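Long-range contact in sensor protein (PDB 2R8R), which probably senses signals and phosphorylates itself on histidine as a two-component kinase, of which this is the cytoplasmic N-terminal KdpD domain with a P-loop NTPase fold: residues L153-D163 / M203-Q211. Sequence-based numbering, arbitrary orientation.
Sequences LQEAFDLVLID and MAMQTAAAQ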
# COMPACT_ATOMS: atom_id res chain seq x y z
N LEU A 153 4.59 3.21 10.96
CA LEU A 153 3.13 3.13 11.08
C LEU A 153 2.60 3.76 12.39
O LEU A 153 1.56 4.41 12.37
CB LEU A 153 2.67 1.68 10.91
CG LEU A 153 1.18 1.43 10.98
CD1 LEU A 153 0.83 0.25 10.17
CD2 LEU A 153 0.78 1.20 12.44
N GLN A 154 3.32 3.54 13.50
CA GLN A 154 2.93 4.08 14.83
C GLN A 154 2.89 5.61 14.86
O GLN A 154 2.06 6.20 15.53
CB GLN A 154 3.88 3.58 15.92
CG GLN A 154 3.71 2.09 16.20
CD GLN A 154 4.85 1.45 17.00
OE1 GLN A 154 5.80 2.12 17.42
NE2 GLN A 154 4.75 0.12 17.22
N GLU A 155 3.80 6.23 14.14
CA GLU A 155 3.86 7.67 14.10
C GLU A 155 3.01 8.28 12.99
O GLU A 155 3.07 9.49 12.80
CB GLU A 155 5.32 8.09 14.01
CG GLU A 155 6.09 7.60 15.23
CD GLU A 155 7.49 8.09 15.27
OE1 GLU A 155 7.90 8.83 14.35
OE2 GLU A 155 8.19 7.73 16.24
N ALA A 156 2.22 7.46 12.30
CA ALA A 156 1.27 7.96 11.30
C ALA A 156 0.24 8.85 11.99
O ALA A 156 -0.20 8.54 13.08
CB ALA A 156 0.58 6.81 10.58
N PHE A 157 -0.10 9.97 11.37
CA PHE A 157 -1.12 10.84 11.91
C PHE A 157 -2.47 10.11 12.08
O PHE A 157 -3.15 10.25 13.08
CB PHE A 157 -1.31 12.02 10.98
CG PHE A 157 -2.07 13.14 11.59
CD1 PHE A 157 -1.47 13.95 12.53
CD2 PHE A 157 -3.35 13.43 11.18
CE1 PHE A 157 -2.16 15.03 13.09
CE2 PHE A 157 -4.04 14.50 11.74
CZ PHE A 157 -3.45 15.28 12.70
N ASP A 158 -2.85 9.35 11.06
CA ASP A 158 -4.14 8.69 11.00
C ASP A 158 -3.91 7.25 10.51
O ASP A 158 -3.09 7.00 9.64
CB ASP A 158 -5.05 9.41 9.97
CG ASP A 158 -5.92 10.53 10.56
OD1 ASP A 158 -6.37 10.47 11.75
OD2 ASP A 158 -6.22 11.47 9.74
N LEU A 159 -4.67 6.32 11.07
CA LEU A 159 -4.67 4.96 10.61
C LEU A 159 -6.10 4.49 10.47
O LEU A 159 -6.91 4.66 11.39
CB LEU A 159 -3.89 4.06 11.59
CG LEU A 159 -3.73 2.59 11.15
CD1 LEU A 159 -2.27 2.26 10.89
CD2 LEU A 159 -4.29 1.66 12.19
N VAL A 160 -6.44 3.92 9.32
CA VAL A 160 -7.76 3.30 9.15
C VAL A 160 -7.63 1.84 8.77
O VAL A 160 -6.88 1.48 7.86
CB VAL A 160 -8.68 4.13 8.16
CG1 VAL A 160 -8.06 4.30 6.84
CG2 VAL A 160 -10.03 3.50 8.02
N LEU A 161 -8.34 0.98 9.52
CA LEU A 161 -8.48 -0.45 9.18
C LEU A 161 -9.53 -0.71 8.11
O LEU A 161 -10.69 -0.31 8.26
CB LEU A 161 -8.81 -1.28 10.44
CG LEU A 161 -8.87 -2.81 10.32
CD1 LEU A 161 -7.53 -3.36 9.84
CD2 LEU A 161 -9.35 -3.43 11.70
N ILE A 162 -9.10 -1.33 7.01
CA ILE A 162 -9.98 -1.75 5.93
C ILE A 162 -10.12 -3.26 6.14
O ILE A 162 -9.15 -4.02 6.04
CB ILE A 162 -9.42 -1.40 4.53
CG1 ILE A 162 -9.09 0.10 4.46
CG2 ILE A 162 -10.34 -1.90 3.39
CD1 ILE A 162 -10.26 0.99 4.59
N ASP A 163 -11.33 -3.67 6.48
CA ASP A 163 -11.61 -5.02 6.95
C ASP A 163 -12.46 -5.75 5.90
O ASP A 163 -13.24 -5.14 5.18
CB ASP A 163 -12.31 -4.93 8.31
CG ASP A 163 -12.62 -6.26 8.92
OD1 ASP A 163 -11.75 -7.17 8.94
OD2 ASP A 163 -13.73 -6.38 9.46
N MSE A 203 -4.41 -9.99 13.42
CA MSE A 203 -3.21 -9.16 13.50
C MSE A 203 -3.47 -7.71 13.10
O MSE A 203 -3.05 -6.79 13.78
CB MSE A 203 -2.08 -9.72 12.61
CG MSE A 203 -1.36 -10.90 13.25
SE MSE A 203 0.09 -11.62 12.18
CE MSE A 203 -0.57 -13.42 11.86
N ALA A 204 -4.16 -7.52 11.98
CA ALA A 204 -4.51 -6.17 11.52
C ALA A 204 -5.35 -5.46 12.59
O ALA A 204 -5.12 -4.29 12.90
CB ALA A 204 -5.28 -6.25 10.16
N MSE A 205 -6.32 -6.17 13.16
CA MSE A 205 -7.17 -5.56 14.19
C MSE A 205 -6.39 -5.24 15.46
O MSE A 205 -6.55 -4.18 16.03
CB MSE A 205 -8.36 -6.46 14.52
CG MSE A 205 -9.48 -6.26 13.53
SE MSE A 205 -10.92 -7.44 13.91
CE MSE A 205 -12.24 -6.96 12.50
N GLN A 206 -5.56 -6.18 15.91
CA GLN A 206 -4.71 -5.95 17.07
C GLN A 206 -3.75 -4.79 16.81
O GLN A 206 -3.55 -3.94 17.66
CB GLN A 206 -3.94 -7.21 17.40
CG GLN A 206 -4.77 -8.33 18.04
CD GLN A 206 -3.96 -9.64 18.16
OE1 GLN A 206 -2.92 -9.81 17.49
NE2 GLN A 206 -4.44 -10.57 18.99
N THR A 207 -3.16 -4.75 15.61
CA THR A 207 -2.35 -3.60 15.19
C THR A 207 -3.13 -2.28 15.25
O THR A 207 -2.63 -1.32 15.82
CB THR A 207 -1.78 -3.78 13.77
OG1 THR A 207 -0.97 -4.96 13.72
CG2 THR A 207 -0.90 -2.52 13.34
N ALA A 208 -4.34 -2.25 14.69
CA ALA A 208 -5.16 -1.03 14.67
C ALA A 208 -5.59 -0.57 16.06
O ALA A 208 -5.72 0.64 16.30
CB ALA A 208 -6.40 -1.18 13.76
N ALA A 209 -5.82 -1.53 16.97
CA ALA A 209 -6.27 -1.21 18.31
C ALA A 209 -5.13 -0.65 19.16
O ALA A 209 -5.37 0.23 20.02
CB ALA A 209 -6.87 -2.45 18.98
N ALA A 210 -3.91 -1.14 18.93
CA ALA A 210 -2.71 -0.67 19.61
C ALA A 210 -2.25 0.73 19.19
O ALA A 210 -1.36 1.30 19.83
CB ALA A 210 -1.55 -1.67 19.40
N GLN A 211 -2.83 1.29 18.12
CA GLN A 211 -2.50 2.66 17.68
C GLN A 211 -3.22 3.68 18.55
O GLN A 211 -2.62 4.69 18.93
CB GLN A 211 -2.87 2.88 16.20
CG GLN A 211 -2.40 4.24 15.55
CD GLN A 211 -1.08 4.15 14.73
OE1 GLN A 211 -0.39 3.12 14.75
NE2 GLN A 211 -0.74 5.24 14.03
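L161 and L159 show how an outer strand of a parallel sheet is covered by a helix running nearly against it: both point from strand 158-161 toward residues 203-209 of helix 194-209, a segment whose axis passes 8.9 Å away at 151° to the strand direction. The tight part lies where alanines bring the helix close. The two methyls of L161 divide between neighbouring helix residues, CD1 resting on A204 CB at 3.7 Å and CD2 pressing on CG of selenomethionine M205 at 3.4 Å, closer than carbon atoms usually pack. One turn on, A208 takes up the space between the leucines, with L159 CD2 3.9 Å from A208 CB. T207 also turns toward the strand side; its hydroxyl bonds back to M203 O, while its methyl faces L153 CD2.

The looser, solvent side is the M205 end. There the extended chain of M205 carries its CE to the carboxylate of D163, 3.4 Å from OD2, a methyl lying against a group whose charge is met by R201 in a salt bridge. At the other end Q211, the last ordered residue, is exposed, yet its side chain closes over the end of helix 150-154: CG is anti to the backbone N (chi1 -173°) and the chain then bends at chi2, bringing the amide to the carbonyl of L153. Q211 NE2 donates to L153 O at 3.0 Å, the oxygen lying almost in the plane of the Q211 amide; A156 N is its second donor. Through one edge strand 158-161 pairs with strand 7-12, which leads into a probable Walker A loop, while helix 194-209 covers one face; helices packed on the faces of a parallel sheet fit the alpha/beta core of a P-loop NTPase.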